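Local coordinates for ectoine dioxygenase (Sphingopyxis alaskensis, PDB 4MHU), which uses iron and 2-oxoglutarate to hydroxylate L-ectoine to 5-hydroxyectoine, a compatible solute that protects cells under osmotic stress, at residues 13-18 with 154-159; 148-153 with 220-225; 101-106 with 136-141. All coordinates share one frame; numbering follows the deposited sequence.

Contact 1: 13-18 with 154-159; sequences YPSRQR and DFETWH. With FE (Fe (III) ion), chain C.
Y13 and F155 make the tight, buried end of this contact. The edge of the F155 ring points at the face of Y13 in an offset edge-to-face pair, with the planes at 89°. The closest carbons are Y13 CD2 and F155 CE2, 3.6 Å apart. On the next helical turn, Y13 CB lies over one face of the H159 imidazole, a CH-pi contact at 4.0 Å from the ring centroid. Y196 of strand 195-197 packs against the same group, and Y13 OH bonds to D28. At the polar end only R16 is partly exposed; S15 and E156 are buried. The R16 chain is extended from CG to NE and meets E156 side-on. R16 NE reaches E156 OE2 at 2.9 Å, and R16 NH2 reaches E156 OE1 at 2.8 Å. The two flat groups are nearly coplanar. S15 OG gives a third bond, 2.8 Å to E156 OE2, on the anti lone pair, while R16 NE takes the syn one. Three bonds thus satisfy the buried carboxylate, fix its rotation and probably favour its charged form. They tie the N-terminal loop to the helix that carries D154, which binds the iron, and W158, which is important for ectoine stabilization.

Contact 2: 148-153 with 220-225; sequences EFYWHS and PDEESL. With FE (Fe (III) ion), chain C.
L225 is the main bump of this contact. Its methyl CD1 rests at the shared rim of two aromatic side chains of the strand, 3.7 Å from Y150 OH and 3.8 Å from W151 CD1. The other methyl, L225 CD2, lies near W151 CB. The two aromatics form one surface, with W151 CD1 over the centre of one face of the Y150 ring. Y150 has CG anti to the backbone N (chi1 -167°), which carries its phenol out to the helix, where Y150 OH also comes near E222 CG. P220 is the second bump. It lies against the strand backbone, with P220 CG 4.1 Å from H152 CA. M252 of strand 252-255 touches both P220 and L225. Just after P220, D221 caps the start of helix 222-232: D221 OD1 accepts from S224 N at 3.0 Å. The H152 side chain starts away from 220-225. H152 ND1 donates to Y150 O at 3.1 Å, which probably helps to fix the rotation of the imidazole. H152 NE2 binds the iron at 2.6 Å. No hydrogen bond crosses between the segments. The join is therefore apolar packing, and the bond that orients H152 comes from the strand's own backbone, not from 220-225.

Contact 3: 101-106 with 136-141; sequences FEIHAQ and SRLNYK
I103 lies across the strand at S136, R137 and L138, and its side chain can be followed outward. I103 CB is 4.1 Å from S136 OG. At the branch, I103 CG1 comes to 3.2 Å from S136 OG. The other arm, I103 CG2, packs on L138 CB at 3.7 Å. The tip, I103 CD1, ends against the backbone, 3.3 Å from R137 C. The next residue, H104, meets S136 through its ring edge. H104 ND1 and S136 OG are hydrogen-bonded at 2.9 Å, and the oxygen lies in the plane of the imidazole. S136 O also accepts a weak bond from E102 N. F101 and R137 form an antiparallel non-hydrogen-bonded pair, and their side chains lie on the other face of the sheet from L138. They run side by side. The bend of R137 at chi3 (86°) turns its guanidinium alongside the F101 ring, with F101 CZ 3.9 Å from R137 CZ. At its nearest atom the R137 side chain is about 6 Å from the bound iron. The same strand carries K141, which binds 2-oxoglutarate, and Q135, which binds L-ectoine. Here strand 97-101 leaves its neighbour 131-141 in the large antiparallel sheet and turns into the short helix 103-106. L138 also touches helix 63-77. On the far edge of strand 131-141 lies strand 264-273, paired with it through R137 and F268.

In the fold
Near the N terminus, 13-18 meets the start of helix 154-162, 136 residues further on. Contact 1 thus closes a long loop. Contact 3 is nested inside that loop, joining the end of strand 97-101 and helix 103-106 to strand 131-141 of the large sheet. Strand 149-153 follows and runs straight into helix 154-162. Contact 2 opens on this strand and closes at 220-225, so it crosses contact 1. Contacts 1 and 2 secure consecutive pieces that supply the iron ligands D154 and H152; H253 is the third iron-binding residue. Contact 3 lies where strand 97-101 passes into helix 103-106; its centre is about 24 Å from the centres of the other two.

Contact 1: 13-18 with 154-159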
loop_
_atom_site.group_PDB
_atom_site.type_symbol
_atom_site.label_atom_id
_atom_site.label_comp_id
_atom_site.label_asym_id
_atom_site.label_seq_id
_atom_site.Cartn_x
_atom_site.Cartn_y
_atom_site.Cartn_z
ATOM N N TYR A 13 -17.806 -8.465 -5.486
ATOM C CA TYR A 13 -17.247 -8.380 -4.136
ATOM C C TYR A 13 -18.093 -7.497 -3.223
ATOM O O TYR A 13 -17.635 -6.444 -2.762
ATOM C CB TYR A 13 -15.829 -7.838 -4.212
ATOM C CG TYR A 13 -14.863 -8.751 -4.918
ATOM C CD1 TYR A 13 -14.524 -9.991 -4.381
ATOM C CD2 TYR A 13 -14.255 -8.361 -6.106
ATOM C CE1 TYR A 13 -13.617 -10.831 -5.026
ATOM C CE2 TYR A 13 -13.342 -9.188 -6.756
ATOM C CZ TYR A 13 -13.025 -10.413 -6.215
ATOM O OH TYR A 13 -12.137 -11.220 -6.861
ATOM N N PRO A 14 -19.336 -7.933 -2.952
ATOM C CA PRO A 14 -20.286 -7.074 -2.289
ATOM C C PRO A 14 -20.018 -7.079 -0.804
ATOM O O PRO A 14 -19.758 -8.126 -0.242
ATOM C CB PRO A 14 -21.630 -7.723 -2.624
ATOM C CG PRO A 14 -21.333 -9.164 -2.803
ATOM C CD PRO A 14 -19.876 -9.293 -3.147
ATOM N N SER A 15 -20.068 -5.896 -0.199
ATOM C CA SER A 15 -19.781 -5.682 1.220
ATOM C C SER A 15 -20.589 -4.480 1.705
ATOM O O SER A 15 -20.993 -3.641 0.899
ATOM C CB SER A 15 -18.279 -5.418 1.397
ATOM O OG SER A 15 -17.885 -5.324 2.753
ATOM N N ARG A 16 -20.833 -4.390 3.011
ATOM C CA ARG A 16 -21.659 -3.300 3.593
ATOM C C ARG A 16 -23.113 -3.307 3.042
ATOM O O ARG A 16 -23.606 -2.309 2.526
ATOM C CB ARG A 16 -20.963 -1.939 3.381
ATOM C CG ARG A 16 -19.515 -1.918 3.869
ATOM C CD ARG A 16 -18.910 -0.524 3.934
ATOM N NE ARG A 16 -17.452 -0.528 3.756
ATOM C CZ ARG A 16 -16.693 0.557 3.606
ATOM N NH1 ARG A 16 -17.222 1.773 3.613
ATOM N NH2 ARG A 16 -15.379 0.442 3.454
ATOM N N GLN A 17 -23.775 -4.459 3.128
ATOM C CA GLN A 17 -25.127 -4.643 2.569
ATOM C C GLN A 17 -25.980 -5.533 3.472
ATOM O O GLN A 17 -27.101 -5.178 3.815
ATOM C CB GLN A 17 -25.061 -5.235 1.164
ATOM C CG GLN A 17 -24.643 -4.237 0.104
ATOM C CD GLN A 17 -24.442 -4.875 -1.260
ATOM O OE1 GLN A 17 -24.658 -6.071 -1.446
ATOM N NE2 GLN A 17 -24.012 -4.075 -2.223
ATOM N N ARG A 18 -25.447 -6.697 3.831
ATOM C CA ARG A 18 -26.035 -7.546 4.858
ATOM C C ARG A 18 -25.691 -6.973 6.251
ATOM O O ARG A 18 -24.902 -6.027 6.380
ATOM C CB ARG A 18 -25.539 -9.002 4.694
ATOM N N ASP A 154 -7.444 -2.983 2.396
ATOM C CA ASP A 154 -7.536 -1.847 1.484
ATOM C C ASP A 154 -8.599 -2.075 0.431
ATOM O O ASP A 154 -9.455 -1.238 0.244
ATOM C CB ASP A 154 -6.189 -1.523 0.845
ATOM C CG ASP A 154 -5.155 -1.041 1.864
ATOM O OD1 ASP A 154 -5.561 -0.754 3.011
ATOM O OD2 ASP A 154 -3.944 -0.944 1.527
ATOM N N PHE A 155 -8.600 -3.226 -0.203
ATOM C CA PHE A 155 -9.515 -3.438 -1.332
ATOM C C PHE A 155 -10.988 -3.279 -0.976
ATOM O O PHE A 155 -11.788 -2.783 -1.777
ATOM C CB PHE A 155 -9.329 -4.831 -1.929
ATOM C CG PHE A 155 -10.249 -5.114 -3.073
ATOM C CD1 PHE A 155 -10.097 -4.444 -4.275
ATOM C CD2 PHE A 155 -11.283 -6.014 -2.945
ATOM C CE1 PHE A 155 -10.950 -4.683 -5.337
ATOM C CE2 PHE A 155 -12.135 -6.273 -4.002
ATOM C CZ PHE A 155 -11.972 -5.607 -5.203
ATOM N N GLU A 156 -11.360 -3.733 0.211
ATOM C CA GLU A 156 -12.757 -3.653 0.631
ATOM C C GLU A 156 -13.212 -2.204 0.563
ATOM O O GLU A 156 -14.314 -1.934 0.108
ATOM C CB GLU A 156 -12.958 -4.251 2.040
ATOM C CG GLU A 156 -14.416 -4.414 2.457
ATOM C CD GLU A 156 -15.029 -3.144 3.038
ATOM O OE1 GLU A 156 -14.302 -2.146 3.194
ATOM O OE2 GLU A 156 -16.244 -3.138 3.333
ATOM N N THR A 157 -12.358 -1.278 0.981
ATOM C CA THR A 157 -12.672 0.161 0.853
ATOM C C THR A 157 -12.561 0.644 -0.577
ATOM O O THR A 157 -13.386 1.413 -1.034
ATOM C CB THR A 157 -11.778 1.034 1.748
ATOM O OG1 THR A 157 -12.100 0.779 3.106
ATOM C CG2 THR A 157 -11.997 2.503 1.509
ATOM N N TRP A 158 -11.530 0.213 -1.288
ATOM C CA TRP A 158 -11.303 0.718 -2.641
ATOM C C TRP A 158 -12.473 0.329 -3.517
ATOM O O TRP A 158 -12.947 1.126 -4.312
ATOM C CB TRP A 158 -9.953 0.241 -3.198
ATOM C CG TRP A 158 -8.769 0.840 -2.461
ATOM C CD1 TRP A 158 -8.780 1.958 -1.664
ATOM C CD2 TRP A 158 -7.418 0.374 -2.462
ATOM N NE1 TRP A 158 -7.522 2.207 -1.167
ATOM C CE2 TRP A 158 -6.665 1.254 -1.644
ATOM C CE3 TRP A 158 -6.765 -0.711 -3.057
ATOM C CZ2 TRP A 158 -5.294 1.089 -1.419
ATOM C CZ3 TRP A 158 -5.380 -0.871 -2.835
ATOM C CH2 TRP A 158 -4.677 0.015 -2.015
ATOM N N HIS A 159 -12.978 -0.875 -3.311
ATOM C CA HIS A 159 -14.156 -1.359 -4.029
ATOM C C HIS A 159 -15.355 -0.533 -3.647
ATOM O O HIS A 159 -15.930 0.151 -4.468
ATOM C CB HIS A 159 -14.409 -2.821 -3.669
ATOM C CG HIS A 159 -15.464 -3.479 -4.487
ATOM N ND1 HIS A 159 -15.339 -3.676 -5.849
ATOM C CD2 HIS A 159 -16.644 -4.036 -4.130
ATOM C CE1 HIS A 159 -16.418 -4.290 -6.298
ATOM N NE2 HIS A 159 -17.223 -4.523 -5.277
HETATM FE FE FE C . -3.631 0.290 4.394
#

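Contact 2: 148-153 with 220-225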
loop_
_atom_site.group_PDB
_atom_site.type_symbol
_atom_site.label_atom_id
_atom_site.label_comp_id
_atom_site.label_asym_id
_atom_site.label_seq_id
_atom_site.Cartn_x
_atom_site.Cartn_y
_atom_site.Cartn_z
ATOM N N GLU A 148 -2.104 3.391 16.639
ATOM C CA GLU A 148 -2.378 2.148 15.963
ATOM C C GLU A 148 -3.215 2.434 14.721
ATOM O O GLU A 148 -4.017 3.352 14.711
ATOM C CB GLU A 148 -3.116 1.176 16.900
ATOM C CG GLU A 148 -4.621 1.391 17.102
ATOM C CD GLU A 148 -4.977 2.712 17.766
ATOM O OE1 GLU A 148 -4.202 3.174 18.640
ATOM O OE2 GLU A 148 -6.034 3.299 17.415
ATOM N N PHE A 149 -2.995 1.662 13.665
ATOM C CA PHE A 149 -3.942 1.551 12.567
ATOM C C PHE A 149 -4.556 0.136 12.685
ATOM O O PHE A 149 -3.855 -0.861 12.724
ATOM C CB PHE A 149 -3.235 1.840 11.230
ATOM C CG PHE A 149 -2.536 3.179 11.204
ATOM C CD1 PHE A 149 -3.269 4.361 11.062
ATOM C CD2 PHE A 149 -1.152 3.276 11.394
ATOM C CE1 PHE A 149 -2.628 5.603 11.084
ATOM C CE2 PHE A 149 -0.506 4.517 11.415
ATOM C CZ PHE A 149 -1.246 5.680 11.262
ATOM N N TYR A 150 -5.872 0.057 12.816
ATOM C CA TYR A 150 -6.547 -1.215 13.068
ATOM C C TYR A 150 -6.636 -2.017 11.797
ATOM O O TYR A 150 -6.626 -1.454 10.708
ATOM C CB TYR A 150 -7.977 -0.966 13.592
ATOM C CG TYR A 150 -8.655 -2.188 14.186
ATOM C CD1 TYR A 150 -8.303 -2.657 15.431
ATOM C CD2 TYR A 150 -9.667 -2.869 13.488
ATOM C CE1 TYR A 150 -8.923 -3.753 15.986
ATOM C CE2 TYR A 150 -10.314 -3.960 14.051
ATOM C CZ TYR A 150 -9.938 -4.385 15.298
ATOM O OH TYR A 150 -10.549 -5.480 15.860
ATOM N N TRP A 151 -6.802 -3.322 11.963
ATOM C CA TRP A 151 -6.886 -4.284 10.860
ATOM C C TRP A 151 -7.921 -3.887 9.814
ATOM O O TRP A 151 -9.040 -3.551 10.175
ATOM C CB TRP A 151 -7.287 -5.660 11.381
ATOM C CG TRP A 151 -6.432 -6.192 12.370
ATOM C CD1 TRP A 151 -6.640 -6.202 13.720
ATOM C CD2 TRP A 151 -5.185 -6.848 12.143
ATOM N NE1 TRP A 151 -5.574 -6.818 14.355
ATOM C CE2 TRP A 151 -4.670 -7.222 13.404
ATOM C CE3 TRP A 151 -4.445 -7.139 11.002
ATOM C CZ2 TRP A 151 -3.446 -7.877 13.542
ATOM C CZ3 TRP A 151 -3.231 -7.794 11.141
ATOM C CH2 TRP A 151 -2.746 -8.162 12.392
ATOM N N HIS A 152 -7.532 -3.957 8.537
ATOM C CA HIS A 152 -8.419 -3.656 7.417
ATOM C C HIS A 152 -7.875 -4.217 6.121
ATOM O O HIS A 152 -6.670 -4.428 5.975
ATOM C CB HIS A 152 -8.589 -2.145 7.238
ATOM C CG HIS A 152 -7.337 -1.433 6.796
ATOM N ND1 HIS A 152 -6.266 -1.198 7.640
ATOM C CD2 HIS A 152 -7.002 -0.876 5.606
ATOM C CE1 HIS A 152 -5.326 -0.530 6.983
ATOM N NE2 HIS A 152 -5.747 -0.322 5.748
ATOM N N SER A 153 -8.773 -4.442 5.171
ATOM C CA SER A 153 -8.366 -4.716 3.809
ATOM C C SER A 153 -8.544 -3.520 2.900
ATOM O O SER A 153 -9.673 -3.126 2.602
ATOM C CB SER A 153 -9.167 -5.857 3.227
ATOM O OG SER A 153 -8.752 -6.040 1.892
ATOM N N PRO A 220 -13.408 -4.615 9.811
ATOM C CA PRO A 220 -13.683 -6.052 9.929
ATOM C C PRO A 220 -14.081 -6.363 11.347
ATOM O O PRO A 220 -13.881 -5.526 12.193
ATOM C CB PRO A 220 -12.349 -6.722 9.566
ATOM C CG PRO A 220 -11.324 -5.624 9.555
ATOM C CD PRO A 220 -12.043 -4.320 9.365
ATOM N N ASP A 221 -14.578 -7.565 11.616
ATOM C CA ASP A 221 -15.112 -7.910 12.937
ATOM C C ASP A 221 -14.209 -8.847 13.672
ATOM O O ASP A 221 -13.502 -9.647 13.038
ATOM C CB ASP A 221 -16.494 -8.559 12.807
ATOM C CG ASP A 221 -16.438 -9.960 12.200
ATOM O OD1 ASP A 221 -16.317 -10.936 12.981
ATOM O OD2 ASP A 221 -16.534 -10.076 10.946
ATOM N N GLU A 222 -14.273 -8.799 15.006
ATOM C CA GLU A 222 -13.345 -9.570 15.854
ATOM C C GLU A 222 -13.295 -11.080 15.576
ATOM O O GLU A 222 -12.203 -11.689 15.578
ATOM C CB GLU A 222 -13.615 -9.331 17.344
ATOM C CG GLU A 222 -13.244 -7.935 17.880
ATOM C CD GLU A 222 -13.467 -7.820 19.392
ATOM O OE1 GLU A 222 -13.762 -8.860 20.025
ATOM O OE2 GLU A 222 -13.349 -6.706 19.969
ATOM N N GLU A 223 -14.446 -11.705 15.342
ATOM C CA GLU A 223 -14.464 -13.179 15.266
ATOM C C GLU A 223 -13.802 -13.631 13.976
ATOM O O GLU A 223 -13.041 -14.601 13.961
ATOM C CB GLU A 223 -15.877 -13.760 15.378
ATOM C CG GLU A 223 -16.543 -13.538 16.735
ATOM C CD GLU A 223 -17.715 -12.548 16.686
ATOM O OE1 GLU A 223 -17.512 -11.373 16.274
ATOM O OE2 GLU A 223 -18.847 -12.961 17.057
ATOM N N SER A 224 -14.093 -12.918 12.897
ATOM C CA SER A 224 -13.483 -13.196 11.625
ATOM C C SER A 224 -11.979 -12.989 11.757
ATOM O O SER A 224 -11.185 -13.857 11.365
ATOM C CB SER A 224 -14.015 -12.240 10.577
ATOM O OG SER A 224 -15.415 -12.276 10.492
ATOM N N LEU A 225 -11.584 -11.834 12.297
ATOM C CA LEU A 225 -10.171 -11.570 12.476
ATOM C C LEU A 225 -9.471 -12.692 13.252
ATOM O O LEU A 225 -8.411 -13.192 12.853
ATOM C CB LEU A 225 -9.996 -10.253 13.183
ATOM C CG LEU A 225 -10.177 -9.069 12.241
ATOM C CD1 LEU A 225 -10.066 -7.762 13.013
ATOM C CD2 LEU A 225 -9.156 -9.110 11.106
HETATM FE FE FE C . -3.631 0.290 4.394
#

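Contact 3: 101-106 with 136-141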
loop_
_atom_site.group_PDB
_atom_site.type_symbol
_atom_site.label_atom_id
_atom_site.label_comp_id
_atom_site.label_asym_id
_atom_site.label_seq_id
_atom_site.Cartn_x
_atom_site.Cartn_y
_atom_site.Cartn_z
ATOM N N PHE A 101 -0.932 13.097 1.103
ATOM C CA PHE A 101 -1.387 12.390 -0.110
ATOM C C PHE A 101 -0.875 13.002 -1.438
ATOM O O PHE A 101 -0.313 14.108 -1.481
ATOM C CB PHE A 101 -2.895 12.307 -0.155
ATOM C CG PHE A 101 -3.475 11.512 0.945
ATOM C CD1 PHE A 101 -3.865 10.212 0.735
ATOM C CD2 PHE A 101 -3.645 12.068 2.207
ATOM C CE1 PHE A 101 -4.417 9.461 1.776
ATOM C CE2 PHE A 101 -4.210 11.330 3.239
ATOM C CZ PHE A 101 -4.587 10.019 3.026
ATOM N N GLU A 102 -1.027 12.227 -2.501
ATOM C CA GLU A 102 -0.667 12.620 -3.851
ATOM C C GLU A 102 0.722 13.181 -3.983
ATOM O O GLU A 102 0.951 14.000 -4.868
ATOM C CB GLU A 102 -1.685 13.625 -4.413
ATOM C CG GLU A 102 -3.019 12.999 -4.797
ATOM C CD GLU A 102 -3.015 12.376 -6.190
ATOM O OE1 GLU A 102 -2.987 13.132 -7.181
ATOM O OE2 GLU A 102 -3.076 11.125 -6.301
ATOM N N ILE A 103 1.649 12.723 -3.136
ATOM C CA ILE A 103 3.078 13.031 -3.313
ATOM C C ILE A 103 3.615 12.667 -4.652
ATOM O O ILE A 103 4.610 13.241 -5.069
ATOM C CB ILE A 103 4.040 12.266 -2.371
ATOM C CG1 ILE A 103 3.555 10.836 -2.169
ATOM C CG2 ILE A 103 4.288 13.060 -1.091
ATOM C CD1 ILE A 103 4.600 9.931 -1.555
ATOM N N HIS A 104 3.036 11.676 -5.312
ATOM C CA HIS A 104 3.589 11.324 -6.610
ATOM C C HIS A 104 3.397 12.432 -7.644
ATOM O O HIS A 104 4.255 12.600 -8.515
ATOM C CB HIS A 104 3.090 9.972 -7.094
ATOM C CG HIS A 104 1.701 9.974 -7.631
ATOM N ND1 HIS A 104 0.589 9.970 -6.816
ATOM C CD2 HIS A 104 1.242 9.874 -8.898
ATOM C CE1 HIS A 104 -0.498 9.901 -7.562
ATOM N NE2 HIS A 104 -0.130 9.846 -8.830
ATOM N N ALA A 105 2.308 13.196 -7.507
ATOM C CA ALA A 105 2.034 14.364 -8.359
ATOM C C ALA A 105 2.736 15.636 -7.863
ATOM O O ALA A 105 3.160 16.459 -8.664
ATOM C CB ALA A 105 0.538 14.614 -8.456
ATOM N N GLN A 106 2.860 15.788 -6.552
ATOM C CA GLN A 106 3.416 17.002 -5.950
ATOM C C GLN A 106 4.932 16.973 -5.752
ATOM O O GLN A 106 5.528 17.993 -5.406
ATOM C CB GLN A 106 2.761 17.243 -4.582
ATOM C CG GLN A 106 1.243 17.178 -4.621
ATOM C CD GLN A 106 0.616 17.586 -3.314
ATOM O OE1 GLN A 106 -0.122 16.809 -2.682
ATOM N NE2 GLN A 106 0.892 18.811 -2.894
ATOM N N SER A 136 -0.976 7.655 -3.528
ATOM C CA SER A 136 0.340 7.691 -2.926
ATOM C C SER A 136 0.306 8.435 -1.587
ATOM O O SER A 136 -0.556 9.278 -1.358
ATOM C CB SER A 136 1.336 8.298 -3.908
ATOM O OG SER A 136 1.214 9.705 -3.995
ATOM N N ARG A 137 1.209 8.083 -0.675
ATOM C CA ARG A 137 1.357 8.809 0.589
ATOM C C ARG A 137 2.793 8.910 1.014
ATOM O O ARG A 137 3.540 7.941 0.915
ATOM C CB ARG A 137 0.688 8.089 1.737
ATOM C CG ARG A 137 -0.770 7.820 1.604
ATOM C CD ARG A 137 -1.142 6.731 2.582
ATOM N NE ARG A 137 -1.440 7.298 3.884
ATOM C CZ ARG A 137 -2.551 7.039 4.561
ATOM N NH1 ARG A 137 -3.466 6.201 4.072
ATOM N NH2 ARG A 137 -2.749 7.623 5.736
ATOM N N LEU A 138 3.166 10.054 1.562
ATOM C CA LEU A 138 4.336 10.108 2.406
ATOM C C LEU A 138 3.848 10.154 3.852
ATOM O O LEU A 138 3.025 11.011 4.184
ATOM C CB LEU A 138 5.174 11.299 2.048
ATOM C CG LEU A 138 6.305 11.640 2.980
ATOM C CD1 LEU A 138 7.252 10.473 3.181
ATOM C CD2 LEU A 138 7.036 12.817 2.366
ATOM N N ASN A 139 4.340 9.214 4.683
ATOM C CA ASN A 139 3.895 9.011 6.082
ATOM C C ASN A 139 4.991 9.157 7.119
ATOM O O ASN A 139 6.095 8.618 6.966
ATOM C CB ASN A 139 3.332 7.616 6.295
ATOM C CG ASN A 139 2.089 7.362 5.498
ATOM O OD1 ASN A 139 2.045 6.441 4.691
ATOM N ND2 ASN A 139 1.073 8.193 5.698
ATOM N N TYR A 140 4.644 9.874 8.186
ATOM C CA TYR A 140 5.484 10.049 9.346
ATOM C C TYR A 140 4.684 9.746 10.605
ATOM O O TYR A 140 3.829 10.522 10.979
ATOM C CB TYR A 140 5.986 11.480 9.390
ATOM C CG TYR A 140 6.930 11.767 10.541
ATOM C CD1 TYR A 140 6.477 12.398 11.691
ATOM C CD2 TYR A 140 8.272 11.428 10.468
ATOM C CE1 TYR A 140 7.328 12.677 12.739
ATOM C CE2 TYR A 140 9.130 11.709 11.517
ATOM C CZ TYR A 140 8.638 12.328 12.647
ATOM O OH TYR A 140 9.462 12.621 13.693
ATOM N N LYS A 141 4.949 8.601 11.227
ATOM C CA LYS A 141 4.464 8.297 12.572
ATOM C C LYS A 141 5.605 8.624 13.577
ATOM O O LYS A 141 6.645 7.969 13.585
ATOM C CB LYS A 141 4.007 6.826 12.657
ATOM C CG LYS A 141 3.791 6.294 14.093
ATOM C CD LYS A 141 4.123 4.806 14.280
ATOM C CE LYS A 141 2.922 3.890 14.070
ATOM N NZ LYS A 141 3.310 2.455 14.087
#